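Local structure of Amuc_1102 (Akkermansia muciniphila, 7DSZ) at residues 75-80 against 93-98; 135-140 against 149-154; 52-57 against 113-118; 69-74 against 141-146. The protein is of unknown function but adopts an immunoglobulin-like fold related to archaeal type IV pilus proteins, consistent with a role in a pilus-like assembly. All blocks are in the same frame, centred on the assembly; numbering follows the deposited sequence. Where two conformers were deposited one is given.

Interaction 1: residues 75-80 against 93-98; sequences TFKFYI and KLYKEV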
# COMPACT_ATOMS: atom_id res chain seq x y z
N THR C 75 -13.85 6.39 13.09
CA THR C 75 -13.10 5.15 13.22
C THR C 75 -14.06 3.99 13.42
O THR C 75 -14.90 4.02 14.33
CB THR C 75 -12.10 5.24 14.37
OG1 THR C 75 -11.11 6.22 14.05
CG2 THR C 75 -11.40 3.90 14.58
N PHE C 76 -13.98 3.00 12.54
CA PHE C 76 -14.78 1.79 12.64
C PHE C 76 -13.90 0.67 13.18
O PHE C 76 -12.85 0.40 12.61
CB PHE C 76 -15.34 1.37 11.27
CG PHE C 76 -16.58 2.10 10.88
CD1 PHE C 76 -16.56 3.47 10.66
CD2 PHE C 76 -17.78 1.42 10.73
CE1 PHE C 76 -17.71 4.15 10.29
CE2 PHE C 76 -18.95 2.10 10.36
CZ PHE C 76 -18.90 3.48 10.15
N LYS C 77 -14.34 0.02 14.25
CA LYS C 77 -13.63 -1.13 14.79
C LYS C 77 -14.47 -2.37 14.51
O LYS C 77 -15.64 -2.43 14.91
CB LYS C 77 -13.37 -0.96 16.29
CG LYS C 77 -12.45 0.20 16.58
CD LYS C 77 -12.29 0.44 18.09
CE LYS C 77 -11.15 1.44 18.36
NZ LYS C 77 -11.01 1.71 19.83
N PHE C 78 -13.90 -3.32 13.78
CA PHE C 78 -14.58 -4.55 13.41
C PHE C 78 -14.06 -5.70 14.28
O PHE C 78 -12.85 -5.84 14.45
CB PHE C 78 -14.34 -4.90 11.95
CG PHE C 78 -14.92 -3.91 10.97
CD1 PHE C 78 -14.22 -2.76 10.66
CD2 PHE C 78 -16.14 -4.15 10.37
CE1 PHE C 78 -14.73 -1.85 9.74
CE2 PHE C 78 -16.67 -3.25 9.45
CZ PHE C 78 -15.96 -2.11 9.13
N TYR C 79 -14.99 -6.52 14.77
CA TYR C 79 -14.67 -7.71 15.55
C TYR C 79 -15.38 -8.89 14.92
O TYR C 79 -16.61 -8.87 14.79
CB TYR C 79 -15.13 -7.58 17.01
CG TYR C 79 -14.62 -6.35 17.71
CD1 TYR C 79 -15.33 -5.15 17.65
CD2 TYR C 79 -13.44 -6.37 18.45
CE1 TYR C 79 -14.89 -4.02 18.30
CE2 TYR C 79 -12.98 -5.24 19.10
CZ TYR C 79 -13.71 -4.06 19.01
OH TYR C 79 -13.28 -2.92 19.65
N ILE C 80 -14.62 -9.92 14.55
CA ILE C 80 -15.18 -11.10 13.92
C ILE C 80 -14.62 -12.33 14.64
O ILE C 80 -13.41 -12.43 14.86
CB ILE C 80 -14.86 -11.14 12.41
CG1 ILE C 80 -15.63 -10.02 11.69
CG2 ILE C 80 -15.21 -12.51 11.82
CD1 ILE C 80 -15.08 -9.63 10.32
N LYS C 93 -10.59 -14.39 17.66
CA LYS C 93 -11.16 -13.05 17.54
C LYS C 93 -10.29 -12.24 16.61
O LYS C 93 -9.11 -12.01 16.90
CB LYS C 93 -11.29 -12.38 18.91
CG LYS C 93 -11.90 -10.99 18.85
CD LYS C 93 -12.36 -10.51 20.22
CE LYS C 93 -11.20 -10.41 21.19
NZ LYS C 93 -11.64 -9.95 22.55
N LEU C 94 -10.86 -11.83 15.48
CA LEU C 94 -10.17 -11.04 14.47
C LEU C 94 -10.60 -9.58 14.60
O LEU C 94 -11.79 -9.30 14.75
CB LEU C 94 -10.50 -11.55 13.07
CG LEU C 94 -10.46 -13.07 12.90
CD1 LEU C 94 -10.73 -13.40 11.43
CD2 LEU C 94 -9.12 -13.65 13.38
N TYR C 95 -9.64 -8.67 14.56
CA TYR C 95 -9.90 -7.27 14.83
C TYR C 95 -9.33 -6.40 13.72
O TYR C 95 -8.23 -6.66 13.22
CB TYR C 95 -9.28 -6.86 16.15
CG TYR C 95 -9.28 -5.37 16.45
CD1 TYR C 95 -10.43 -4.75 16.96
CD2 TYR C 95 -8.14 -4.60 16.29
CE1 TYR C 95 -10.43 -3.40 17.29
CE2 TYR C 95 -8.14 -3.24 16.61
CZ TYR C 95 -9.30 -2.65 17.09
OH TYR C 95 -9.30 -1.32 17.42
N LYS C 96 -10.06 -5.34 13.37
CA LYS C 96 -9.53 -4.37 12.42
C LYS C 96 -10.09 -2.99 12.71
O LYS C 96 -11.29 -2.84 12.93
CB LYS C 96 -9.89 -4.78 10.99
CG LYS C 96 -9.33 -3.85 9.93
CD LYS C 96 -7.82 -3.98 9.84
CE LYS C 96 -7.30 -3.40 8.52
NZ LYS C 96 -5.83 -3.68 8.34
N GLU C 97 -9.21 -1.98 12.71
CA GLU C 97 -9.58 -0.57 12.73
C GLU C 97 -9.51 -0.01 11.32
O GLU C 97 -8.48 -0.16 10.65
CB GLU C 97 -8.65 0.24 13.63
CG GLU C 97 -9.07 0.34 15.05
CD GLU C 97 -8.05 1.10 15.89
OE1 GLU C 97 -7.45 0.48 16.82
OE2 GLU C 97 -7.84 2.30 15.62
N VAL C 98 -10.58 0.65 10.89
CA VAL C 98 -10.62 1.37 9.62
C VAL C 98 -10.99 2.81 9.93
O VAL C 98 -12.08 3.07 10.45
CB VAL C 98 -11.62 0.75 8.63
CG1 VAL C 98 -11.58 1.47 7.28
CG2 VAL C 98 -11.35 -0.75 8.44
O HOH W 1 -9.85 -0.79 20.55
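The apolar face carries Phe76, Phe78 and Ile80 of one strand beside Val98 and Leu94 of the other. Phe78 crosses Val98 obliquely, ring atom Phe78 CE1 lying 3.8 Å from Val98 CG2, while the ring edge takes the backbone oxygen of Lys96 in its plane. Ile80 and Leu94 pair less tightly, CB to CB 4.4 Å. Val113 of strand 109-115 packs on Phe78 and Val98 from the facing sheet. Between the faces, six backbone hydrogen bonds, mostly near-straight and that from Lys96 N to Phe78 O the most bent (154°), join Phe76 with Val98, Phe78 with Lys96 and Ile80 with Leu94, the shortest from Leu94 N to Ile80 O at 2.7 Å.

On the other face, Tyr79 and Tyr95 lie alongside, pointing the same way. CG of Tyr95 is anti to its backbone N (chi1 171°), which brings Tyr95 CD1 within 3.4 Å of Tyr79 CE2; the planes meet obliquely at 48°. Trp162 stacks on Tyr79. The extended Lys77 chain runs beside Tyr95, Lys77 CE 3.5 Å from Tyr95 OH. Tyr95 OH donates to Glu97 OE1 (2.7 Å), reaching it from above the carboxylate plane, and accepts from a water that takes a hydrogen bond from Lys77 NZ. The ammonium also forms a salt bridge with Glu142. A leucine at Tyr95 would lack the hydroxyl and would probably leave Glu97 less fixed and the water bridge to Lys77 broken. A largely apolar face, with Lys96 leading out to Glu182, backed by a mixed aromatic and charged one suits a hairpin in an immunoglobulin-like sandwich.

Interaction 2: residues 135-140 against 149-154; sequences KYQGVV and ATYSSE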
# COMPACT_ATOMS: atom_id res chain seq x y z
N LYS C 135 -19.04 -16.87 13.66
CA LYS C 135 -19.77 -17.16 14.89
C LYS C 135 -20.31 -15.89 15.56
O LYS C 135 -21.47 -15.85 15.96
CB LYS C 135 -18.87 -17.93 15.86
CG LYS C 135 -18.49 -19.31 15.34
CD LYS C 135 -19.70 -20.01 14.72
CE LYS C 135 -19.33 -21.40 14.23
NZ LYS C 135 -20.44 -22.07 13.50
N TYR C 136 -19.47 -14.86 15.68
CA TYR C 136 -19.89 -13.59 16.25
C TYR C 136 -19.37 -12.44 15.39
O TYR C 136 -18.32 -12.55 14.75
CB TYR C 136 -19.35 -13.40 17.65
CG TYR C 136 -19.74 -14.50 18.60
CD1 TYR C 136 -21.06 -14.67 18.98
CD2 TYR C 136 -18.80 -15.38 19.11
CE1 TYR C 136 -21.44 -15.67 19.86
CE2 TYR C 136 -19.16 -16.39 19.99
CZ TYR C 136 -20.49 -16.52 20.36
OH TYR C 136 -20.87 -17.51 21.22
N GLN C 137 -20.12 -11.33 15.39
CA GLN C 137 -19.75 -10.11 14.69
C GLN C 137 -20.02 -8.90 15.58
O GLN C 137 -20.97 -8.89 16.36
CB GLN C 137 -20.54 -9.91 13.38
CG GLN C 137 -20.43 -11.05 12.41
CD GLN C 137 -21.11 -10.77 11.08
OE1 GLN C 137 -20.64 -11.22 10.04
NE2 GLN C 137 -22.23 -10.06 11.12
N GLY C 138 -19.19 -7.87 15.43
CA GLY C 138 -19.45 -6.62 16.10
C GLY C 138 -18.78 -5.48 15.37
O GLY C 138 -17.72 -5.65 14.75
N VAL C 139 -19.40 -4.30 15.43
CA VAL C 139 -18.84 -3.08 14.87
C VAL C 139 -19.03 -1.96 15.87
O VAL C 139 -20.16 -1.72 16.32
CB VAL C 139 -19.49 -2.70 13.52
CG1 VAL C 139 -18.91 -1.39 13.01
CG2 VAL C 139 -19.30 -3.83 12.50
N VAL C 140 -17.95 -1.26 16.21
CA VAL C 140 -17.99 -0.10 17.09
C VAL C 140 -17.48 1.10 16.32
O VAL C 140 -16.41 1.04 15.72
CB VAL C 140 -17.15 -0.33 18.36
CG1 VAL C 140 -17.12 0.95 19.23
CG2 VAL C 140 -17.69 -1.52 19.16
N ALA C 149 -21.64 4.59 18.17
CA ALA C 149 -22.60 3.60 17.70
C ALA C 149 -21.98 2.21 17.81
O ALA C 149 -20.76 2.06 17.72
CB ALA C 149 -23.05 3.87 16.25
N THR C 150 -22.84 1.22 18.02
CA THR C 150 -22.41 -0.16 18.17
C THR C 150 -23.40 -1.08 17.46
O THR C 150 -24.61 -0.93 17.61
CB THR C 150 -22.30 -0.56 19.65
OG1 THR C 150 -21.31 0.25 20.29
CG2 THR C 150 -21.91 -2.02 19.78
N TYR C 151 -22.87 -2.02 16.69
CA TYR C 151 -23.65 -3.12 16.13
C TYR C 151 -23.12 -4.42 16.71
O TYR C 151 -21.91 -4.57 16.89
CB TYR C 151 -23.57 -3.18 14.59
CG TYR C 151 -23.73 -4.60 14.10
CD1 TYR C 151 -24.99 -5.15 13.91
CD2 TYR C 151 -22.61 -5.41 13.88
CE1 TYR C 151 -25.14 -6.48 13.51
CE2 TYR C 151 -22.75 -6.72 13.47
CZ TYR C 151 -24.00 -7.26 13.30
OH TYR C 151 -24.10 -8.57 12.89
N SER C 152 -24.01 -5.37 17.01
CA SER C 152 -23.55 -6.68 17.44
C SER C 152 -24.50 -7.75 16.93
O SER C 152 -25.71 -7.54 16.90
CB SER C 152 -23.44 -6.79 18.97
OG SER C 152 -23.08 -8.12 19.34
N SER C 153 -23.94 -8.90 16.54
CA SER C 153 -24.76 -10.05 16.17
C SER C 153 -25.45 -10.68 17.37
O SER C 153 -26.36 -11.49 17.19
CB SER C 153 -23.92 -11.11 15.45
OG SER C 153 -22.94 -11.67 16.32
N GLU C 154 -25.01 -10.37 18.59
CA GLU C 154 -25.56 -10.96 19.79
C GLU C 154 -26.37 -9.93 20.57
O GLU C 154 -26.16 -8.71 20.43
CB GLU C 154 -24.46 -11.53 20.69
CG GLU C 154 -23.43 -12.40 19.96
CD GLU C 154 -24.06 -13.52 19.15
OE1 GLU C 154 -24.81 -14.33 19.74
OE2 GLU C 154 -23.79 -13.60 17.92
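Tyr151 leaves strand 146-152 with CG anti to its backbone N (chi1 151°), and its ring slants across strand 134-143. CB passes the carbonyl oxygen of Val139; next, Tyr151 CD2 lies 3.9 Å from Val139 CG2. Further out, Tyr151 CE2 comes to 3.9 Å from Gln137 CB, which with Val139 N lies at the ring edge. At the tip Tyr151 OH accepts a bent hydrogen bond from Gln137 NE2 (3.0 Å, 144°), lying in the plane of the amide, whose NE2 also bonds Leu26 O. The strands form a beta hairpin at the edge of the larger sheet, with Val139 and Tyr151 as a hydrogen-bonded antiparallel pair; Lys135 and Tyr136 make a classic bulge opposite Ala81. Past the strand, Ser153 keeps hold of Gln137: Ser153 N donates to Gln137 O, while Ser153 OG, standing in for a backbone carbonyl, accepts from Gln137 N (3.0 Å) and donates to the anti lone pair of Glu154 OE2 (2.6 Å). The bent Glu154 chain sets its carboxylate at the edge of the Tyr136 ring, planes 85° apart, with Glu154 OE2 3.1 Å from Tyr136 CD1. Ser152 OG accepts from Glu154 N, closing an ST turn, and bonds Glu159 O.

Interaction 3: residues 52-57 against 113-118; sequences ADFEIP and VYLSPS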
# COMPACT_ATOMS: atom_id res chain seq x y z
N ALA C 52 -14.11 -12.90 1.37
CA ALA C 52 -15.15 -12.53 2.33
C ALA C 52 -15.22 -11.01 2.41
O ALA C 52 -14.22 -10.36 2.75
CB ALA C 52 -14.87 -13.12 3.71
N ASP C 53 -16.37 -10.44 2.08
CA ASP C 53 -16.56 -8.99 2.09
C ASP C 53 -17.65 -8.69 3.11
O ASP C 53 -18.82 -8.97 2.87
CB ASP C 53 -16.94 -8.51 0.68
CG ASP C 53 -17.36 -7.05 0.62
OD1 ASP C 53 -17.23 -6.30 1.61
OD2 ASP C 53 -17.80 -6.65 -0.47
N PHE C 54 -17.25 -8.14 4.26
CA PHE C 54 -18.18 -7.79 5.33
C PHE C 54 -18.62 -6.35 5.11
O PHE C 54 -17.77 -5.46 5.08
CB PHE C 54 -17.53 -7.94 6.71
CG PHE C 54 -17.14 -9.36 7.06
CD1 PHE C 54 -18.04 -10.18 7.74
CD2 PHE C 54 -15.89 -9.85 6.75
CE1 PHE C 54 -17.67 -11.51 8.09
CE2 PHE C 54 -15.52 -11.15 7.08
CZ PHE C 54 -16.42 -11.98 7.76
N GLU C 55 -19.92 -6.13 4.96
CA GLU C 55 -20.46 -4.82 4.61
C GLU C 55 -21.42 -4.36 5.68
O GLU C 55 -22.29 -5.13 6.09
CB GLU C 55 -21.21 -4.89 3.28
CG GLU C 55 -20.36 -5.31 2.09
CD GLU C 55 -19.71 -4.12 1.45
OE1 GLU C 55 -20.43 -3.10 1.25
OE2 GLU C 55 -18.49 -4.17 1.17
N ILE C 56 -21.31 -3.10 6.12
CA ILE C 56 -22.30 -2.52 7.03
C ILE C 56 -22.78 -1.17 6.51
O ILE C 56 -21.97 -0.24 6.36
CB ILE C 56 -21.79 -2.42 8.48
CG1 ILE C 56 -22.91 -1.89 9.40
CG2 ILE C 56 -20.50 -1.60 8.62
CD1 ILE C 56 -22.66 -2.25 10.88
N PRO C 57 -24.06 -1.01 6.21
CA PRO C 57 -24.59 0.30 5.83
C PRO C 57 -24.63 1.23 7.03
O PRO C 57 -24.88 0.80 8.16
CB PRO C 57 -26.02 0.01 5.35
CG PRO C 57 -26.16 -1.47 5.29
CD PRO C 57 -25.11 -2.05 6.24
N VAL C 113 -14.87 -4.55 5.68
CA VAL C 113 -13.59 -5.21 5.93
C VAL C 113 -13.64 -6.56 5.24
O VAL C 113 -14.70 -7.05 4.87
CB VAL C 113 -13.25 -5.43 7.43
CG1 VAL C 113 -12.75 -4.15 8.05
CG2 VAL C 113 -14.45 -6.00 8.17
N TYR C 114 -12.46 -7.15 5.04
CA TYR C 114 -12.34 -8.31 4.15
C TYR C 114 -11.46 -9.39 4.75
O TYR C 114 -10.51 -9.10 5.48
CB TYR C 114 -11.75 -7.91 2.78
CG TYR C 114 -12.51 -6.77 2.12
CD1 TYR C 114 -12.38 -5.47 2.58
CD2 TYR C 114 -13.39 -7.01 1.06
CE1 TYR C 114 -13.11 -4.43 2.03
CE2 TYR C 114 -14.12 -5.97 0.48
CZ TYR C 114 -13.97 -4.68 0.97
OH TYR C 114 -14.68 -3.62 0.42
N LEU C 115 -11.74 -10.63 4.38
CA LEU C 115 -10.81 -11.74 4.57
C LEU C 115 -10.43 -12.32 3.21
O LEU C 115 -11.27 -12.44 2.32
CB LEU C 115 -11.42 -12.84 5.47
CG LEU C 115 -11.52 -12.53 6.96
CD1 LEU C 115 -12.34 -13.64 7.65
CD2 LEU C 115 -10.13 -12.33 7.64
N SER C 116 -9.15 -12.67 3.05
CA SER C 116 -8.65 -13.18 1.79
C SER C 116 -9.22 -14.57 1.51
O SER C 116 -9.71 -15.25 2.42
CB SER C 116 -7.13 -13.27 1.82
OG SER C 116 -6.75 -14.29 2.74
N PRO C 117 -9.13 -15.03 0.26
CA PRO C 117 -9.54 -16.42 -0.02
C PRO C 117 -8.78 -17.45 0.80
O PRO C 117 -9.38 -18.43 1.24
CB PRO C 117 -9.26 -16.57 -1.52
CG PRO C 117 -9.38 -15.16 -2.07
CD PRO C 117 -8.78 -14.30 -0.98
N SER C 118 -7.50 -17.22 1.07
CA SER C 118 -6.77 -18.23 1.85
C SER C 118 -7.18 -18.22 3.31
O SER C 118 -7.24 -19.28 3.94
CB SER C 118 -5.25 -18.02 1.70
OG SER C 118 -4.80 -16.83 2.33
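Asp53 and Tyr114 stand side by side and point the same way, carboxylate and ring planes only 24° apart. Asp53 has CG anti to its backbone N (chi1 172°), whereas Tyr114 CG is anti to its carbonyl carbon, and the two torsions bring Asp53 OD1 to 3.3 Å from Tyr114 CE2. Glu55, bent at chi2, crosses the ring obliquely. Glu55 OE2 lies 2.5 Å from Asp53 OD1, so close that one of the acids probably keeps a proton. Arg31 pairs with Asp53, and Arg192 and Tyr193 with Glu55, while Tyr114 OH bonds Ser112. A valine at Tyr114 would remove the ring beside Asp53 and the hydroxyl bonded to Ser112, and would probably leave the buried acid pair less well covered.

Phe54, Ala52, Val113 and Leu115 turn to the other face. Phe54 presents its ring edge to the carbonyl oxygen of Val113 and crosses Leu115 obliquely, Phe54 CE2 4.1 Å from Leu115 CD1. Phe54 CB meets Val113 CG2 at 3.9 Å, and Ala52 CB meets Leu115 CB at 3.9 Å. Four backbone hydrogen bonds hold the strands; Phe54 N lies almost on the C=O axis of Val113 (N to O 2.8 Å), and Leu115 N sits on a lone pair of Ala52 O. Beyond the pairing, Ser116 N-caps helix 117-124 through Ser119 N and also bonds Glu195 of the second subunit. The pairing joins the central and an outer strand of the three-stranded sheet, whose Phe54 side packs on strand 134-143 as in an immunoglobulin-like sandwich.

Interaction 4: residues 69-74 against 141-146; sequences GYIDAL and VEYNGK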
# COMPACT_ATOMS: atom_id res chain seq x y z
N GLY C 69 -20.73 19.94 4.96
CA GLY C 69 -21.50 18.74 4.69
C GLY C 69 -20.79 17.46 5.03
O GLY C 69 -21.33 16.37 4.74
N TYR C 70 -19.61 17.54 5.65
CA TYR C 70 -18.77 16.39 5.94
C TYR C 70 -18.16 16.55 7.32
O TYR C 70 -17.96 17.66 7.81
CB TYR C 70 -17.60 16.27 4.96
CG TYR C 70 -17.93 15.86 3.56
CD1 TYR C 70 -18.46 16.76 2.64
CD2 TYR C 70 -17.64 14.57 3.13
CE1 TYR C 70 -18.71 16.36 1.32
CE2 TYR C 70 -17.90 14.16 1.84
CZ TYR C 70 -18.43 15.07 0.94
OH TYR C 70 -18.69 14.64 -0.35
N ILE C 71 -17.82 15.41 7.94
CA ILE C 71 -17.00 15.41 9.15
C ILE C 71 -15.61 14.89 8.79
O ILE C 71 -15.41 14.19 7.79
CB ILE C 71 -17.61 14.60 10.30
CG1 ILE C 71 -17.74 13.11 9.93
CG2 ILE C 71 -18.96 15.19 10.73
CD1 ILE C 71 -18.25 12.21 11.08
N ASP C 72 -14.64 15.24 9.64
CA ASP C 72 -13.23 14.91 9.38
C ASP C 72 -13.01 13.41 9.23
O ASP C 72 -12.33 12.97 8.30
CB ASP C 72 -12.35 15.42 10.51
CG ASP C 72 -12.09 16.90 10.43
OD1 ASP C 72 -12.05 17.44 9.31
OD2 ASP C 72 -11.91 17.50 11.51
N ALA C 73 -13.52 12.62 10.18
CA ALA C 73 -13.19 11.19 10.24
C ALA C 73 -14.15 10.46 11.16
O ALA C 73 -14.78 11.06 12.03
CB ALA C 73 -11.75 10.96 10.72
N LEU C 74 -14.22 9.14 10.96
CA LEU C 74 -14.89 8.20 11.86
C LEU C 74 -14.01 6.97 11.91
O LEU C 74 -13.52 6.52 10.87
CB LEU C 74 -16.27 7.78 11.35
CG LEU C 74 -17.47 8.68 11.45
CD1 LEU C 74 -18.65 7.97 10.83
CD2 LEU C 74 -17.72 8.99 12.94
N VAL C 141 -18.24 2.20 16.33
CA VAL C 141 -17.88 3.42 15.62
C VAL C 141 -17.51 4.49 16.63
O VAL C 141 -18.28 4.76 17.56
CB VAL C 141 -19.02 3.92 14.72
CG1 VAL C 141 -18.55 5.15 13.92
CG2 VAL C 141 -19.49 2.81 13.78
N GLU C 142 -16.35 5.12 16.44
CA GLU C 142 -15.91 6.21 17.29
C GLU C 142 -15.79 7.50 16.49
O GLU C 142 -15.39 7.49 15.32
CB GLU C 142 -14.57 5.89 17.96
CG GLU C 142 -14.64 4.71 18.92
CD GLU C 142 -13.31 4.39 19.58
OE1 GLU C 142 -12.32 5.09 19.31
OE2 GLU C 142 -13.26 3.42 20.38
N TYR C 143 -16.15 8.61 17.14
CA TYR C 143 -15.90 9.94 16.61
C TYR C 143 -15.11 10.71 17.65
O TYR C 143 -15.54 10.81 18.81
CB TYR C 143 -17.21 10.68 16.27
CG TYR C 143 -16.92 12.10 15.84
CD1 TYR C 143 -16.33 12.36 14.61
CD2 TYR C 143 -17.18 13.18 16.69
CE1 TYR C 143 -16.04 13.64 14.21
CE2 TYR C 143 -16.88 14.48 16.29
CZ TYR C 143 -16.31 14.70 15.05
OH TYR C 143 -15.99 15.97 14.63
N ASN C 144 -13.96 11.25 17.25
CA ASN C 144 -13.04 11.93 18.17
C ASN C 144 -12.78 11.10 19.42
O ASN C 144 -12.79 11.61 20.55
CB ASN C 144 -13.57 13.32 18.53
CG ASN C 144 -13.27 14.35 17.46
OD1 ASN C 144 -12.34 14.19 16.67
ND2 ASN C 144 -14.05 15.44 17.45
N GLY C 145 -12.56 9.81 19.24
CA GLY C 145 -12.18 8.96 20.35
C GLY C 145 -13.30 8.55 21.28
O GLY C 145 -13.02 7.95 22.33
N LYS C 146 -14.55 8.84 20.94
CA LYS C 146 -15.71 8.47 21.74
C LYS C 146 -16.62 7.55 20.94
O LYS C 146 -16.96 7.85 19.79
CB LYS C 146 -16.51 9.71 22.17
CG LYS C 146 -17.84 9.36 22.80
CD LYS C 146 -18.83 10.53 22.82
CE LYS C 146 -20.10 10.12 23.56
NZ LYS C 146 -21.13 11.20 23.58
O HOH W 2 -15.23 16.95 11.85
O HOH W 3 -12.48 15.69 13.97
O HOH W 4 -13.12 11.41 14.40
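Tyr143 has CG anti to its backbone N (chi1 175°), which swings its ring toward segment 69-74; Ile71 holds CG1 in the crowded position between backbone N and carbonyl carbon (chi1 62°), and Leu74 sets CG anti to its carbonyl carbon (chi1 -76°). Ile71 and Tyr143 therefore meet tip to tip, Ile71 CD1 4.0 Å from Tyr143 CD1. Leu74 crosses the tyrosine at about a right angle, Leu74 CD2 3.8 Å from Tyr143 CB, and the same methyl is 4.0 Å from Val141 CG1. The carbonyl oxygen of Ala73 comes in the ring plane to the edge, 3.3 Å from Tyr143 CD1, while the Asn144 amide carbon lies above one face near the rim. Val19 and Met17 also touch the Tyr143 side chain.

The chain turns a corner at Asp72, and no direct hydrogen bond joins the two segments. Three waters span them instead. One accepts from Asp72 N (2.9 Å) and donates to Tyr143 OH (3.0 Å); another donates to both Asp72 OD2 and Asn144 OD1; the third links Ala73 O to Asn144 N. Asn144 and Gly145 occupy the middle of a type I' turn from Tyr143 to Lys146, closed by backbone bonds between its end residues. Asp72 OD1 reaches on to Arg122 of the third subunit, while Asp72 OD2 bonds Thr11. With an arginine and several donors around it, Asp72 is likely to stay ionised, and water joins the corner to the hairpin tip where the strands no longer pair directly.

How the interactions relate
Interactions 1, 2 and 4 lie in the larger sheet, where strand 70-83 runs between 91-104 and 134-143 and the latter pairs with 146-152. Interactions 1 and 2 have centres about 10 Å apart and share backbone bonds. Interaction 4 lies where strand 70-83 begins and strand 134-143 ends, its centre about 16 Å from that of interaction 1. Interaction 3 belongs to the three-stranded sheet, its centre about 11 Å from that of interaction 1; Val113 against Phe78 and Phe54 against Ile80 pack the two sheets together. Along the chain interaction 1 falls within the spans of both 3 and 4, which cross, and interaction 2 follows 1 and 3. Distant segments thus build one sandwich, with subunit contacts at 3 and 4.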